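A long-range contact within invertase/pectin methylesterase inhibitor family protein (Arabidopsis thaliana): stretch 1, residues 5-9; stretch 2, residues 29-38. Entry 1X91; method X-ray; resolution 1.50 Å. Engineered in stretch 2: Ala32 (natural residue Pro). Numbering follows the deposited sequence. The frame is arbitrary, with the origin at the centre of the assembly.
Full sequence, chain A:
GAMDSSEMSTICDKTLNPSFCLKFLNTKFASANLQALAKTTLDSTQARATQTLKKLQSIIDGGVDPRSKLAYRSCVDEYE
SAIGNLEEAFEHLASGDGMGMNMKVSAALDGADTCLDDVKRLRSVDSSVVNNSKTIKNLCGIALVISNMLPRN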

# COMPACT_ATOMS: atom_id res chain seq x y z
N SER A 5 -1.71 -4.00 27.71
CA SER A 5 -2.23 -3.57 26.38
C SER A 5 -1.18 -3.79 25.28
O SER A 5 -0.10 -3.19 25.30
CB SER A 5 -2.63 -2.10 26.43
OG SER A 5 -3.92 -1.93 27.02
N SER A 6 -1.53 -4.64 24.31
CA SER A 6 -0.68 -4.86 23.14
C SER A 6 -0.48 -3.58 22.33
O SER A 6 -1.32 -2.69 22.33
CB SER A 6 -1.29 -5.94 22.24
OG SER A 6 -2.43 -5.45 21.53
N GLU A 7 0.64 -3.52 21.61
CA GLU A 7 0.91 -2.40 20.71
C GLU A 7 -0.19 -2.34 19.67
O GLU A 7 -0.68 -1.28 19.34
CB GLU A 7 2.27 -2.55 20.03
CG GLU A 7 3.47 -2.50 20.98
CD GLU A 7 3.83 -1.07 21.39
N MET A 8 -0.57 -3.50 19.12
CA MET A 8 -1.59 -3.56 18.08
C MET A 8 -2.88 -2.86 18.49
O MET A 8 -3.56 -2.21 17.65
CB MET A 8 -1.89 -5.02 17.76
CG MET A 8 -2.93 -5.23 16.69
CE MET A 8 -4.59 -6.65 18.68
N SER A 9 -3.26 -3.03 19.75
CA SER A 9 -4.56 -2.51 20.19
C SER A 9 -4.69 -0.98 20.12
O SER A 9 -5.83 -0.47 20.17
CB SER A 9 -4.93 -3.01 21.60
OG SER A 9 -4.11 -2.42 22.62
N PHE A 29 -9.68 -8.75 12.76
CA PHE A 29 -9.31 -9.19 14.09
C PHE A 29 -7.82 -9.38 14.21
O PHE A 29 -7.30 -10.49 14.33
CB PHE A 29 -10.04 -10.49 14.43
CG PHE A 29 -10.05 -10.77 15.88
CD1 PHE A 29 -10.84 -10.00 16.71
CD2 PHE A 29 -9.24 -11.73 16.44
CE1 PHE A 29 -10.86 -10.21 18.07
CE2 PHE A 29 -9.25 -11.97 17.81
CZ PHE A 29 -10.05 -11.19 18.63
N ALA A 30 -7.12 -8.27 14.16
CA ALA A 30 -5.70 -8.26 13.93
C ALA A 30 -4.99 -9.04 15.02
O ALA A 30 -5.31 -8.90 16.21
CB ALA A 30 -5.21 -6.84 13.90
N SER A 31 -4.01 -9.85 14.61
CA SER A 31 -3.13 -10.52 15.55
C SER A 31 -2.42 -9.52 16.42
O SER A 31 -2.03 -8.42 15.98
CB SER A 31 -2.10 -11.37 14.80
OG SER A 31 -1.27 -12.06 15.72
N ALA A 32 -2.24 -9.87 17.68
CA ALA A 32 -1.40 -9.08 18.56
C ALA A 32 0.08 -9.40 18.37
O ALA A 32 0.92 -8.69 18.91
CB ALA A 32 -1.80 -9.29 20.02
N ASN A 33 0.39 -10.47 17.63
CA ASN A 33 1.77 -10.87 17.27
C ASN A 33 2.22 -9.99 16.11
O ASN A 33 1.65 -10.07 15.06
CB ASN A 33 1.78 -12.34 16.85
CG ASN A 33 3.13 -12.87 16.39
OD1 ASN A 33 3.82 -12.30 15.56
ND2 ASN A 33 3.47 -14.05 16.88
N LEU A 34 3.18 -9.10 16.33
CA LEU A 34 3.50 -8.10 15.29
C LEU A 34 4.06 -8.72 14.02
O LEU A 34 3.80 -8.20 12.95
CB LEU A 34 4.43 -7.00 15.84
CG LEU A 34 3.76 -6.03 16.84
CD1 LEU A 34 4.77 -5.02 17.38
CD2 LEU A 34 2.57 -5.34 16.24
N GLN A 35 4.76 -9.82 14.10
CA GLN A 35 5.26 -10.49 12.91
C GLN A 35 4.08 -11.00 12.07
O GLN A 35 4.03 -10.85 10.84
CB GLN A 35 6.23 -11.60 13.33
CG GLN A 35 6.74 -12.39 12.19
CD GLN A 35 8.02 -11.86 11.58
OE1 GLN A 35 8.83 -11.16 12.24
NE2 GLN A 35 8.27 -12.24 10.32
N ALA A 36 3.10 -11.62 12.72
CA ALA A 36 1.93 -12.11 12.04
C ALA A 36 1.11 -10.98 11.46
O ALA A 36 0.60 -11.08 10.35
CB ALA A 36 1.08 -12.94 13.04
N LEU A 37 0.95 -9.90 12.23
CA LEU A 37 0.21 -8.75 11.74
C LEU A 37 0.92 -8.04 10.55
O LEU A 37 0.25 -7.64 9.61
CB LEU A 37 -0.03 -7.77 12.87
CG LEU A 37 -0.89 -6.56 12.51
CD1 LEU A 37 -2.28 -7.04 12.04
CD2 LEU A 37 -0.95 -5.61 13.70
N ALA A 38 2.25 -7.94 10.57
CA ALA A 38 3.00 -7.47 9.40
C ALA A 38 2.67 -8.28 8.17
O ALA A 38 2.45 -7.70 7.10
CB ALA A 38 4.49 -7.52 9.68
O HOH W 1 0.93 -5.99 19.44

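Stretch 2 begins with Phe29, whose CA-to-CB bond points away from stretch 1 and which takes no part in the contact. Ala30 is the first residue to touch it: its small CB lies 3.9 Å from Met8 CG, and its carbonyl O comes within 3.4 Å of Met8 CE. A methyl side chain suits this place, adding a small apolar surface next to a backbone carbonyl that the methionine also touches. The CA-to-CB bond of Ser31 points away from stretch 1, and its OG accepts a hydrogen bond from Asn33 N (3.0 Å), a use that suits a short hydroxyl side chain; its carbonyl O lies 3.4 Å from Met8 CG. At the engineered Ala32, CB packs 4.1 Å from Met8 CE and also 4.1 Å from Ser6 CB. Its backbone is tied to stretch 1 through a water, which donates to Ala32 O (2.8 Å) and accepts from Met8 N (2.9 Å), an indirect polar link beside the apolar packing. Asn33 caps the helix: its OD1 accepts from Ala36 N at 3.0 Å, a role its short amide side chain fills well. Leu34 starts sideways, but its long apolar side chain brings CD1 to 4.4 Å from Glu7 CB. One helical turn on, buried Leu37 points toward stretch 1 and sets CD2 3.6 Å from Met8 CG, an apolar contact of the kind a buried leucine commonly makes.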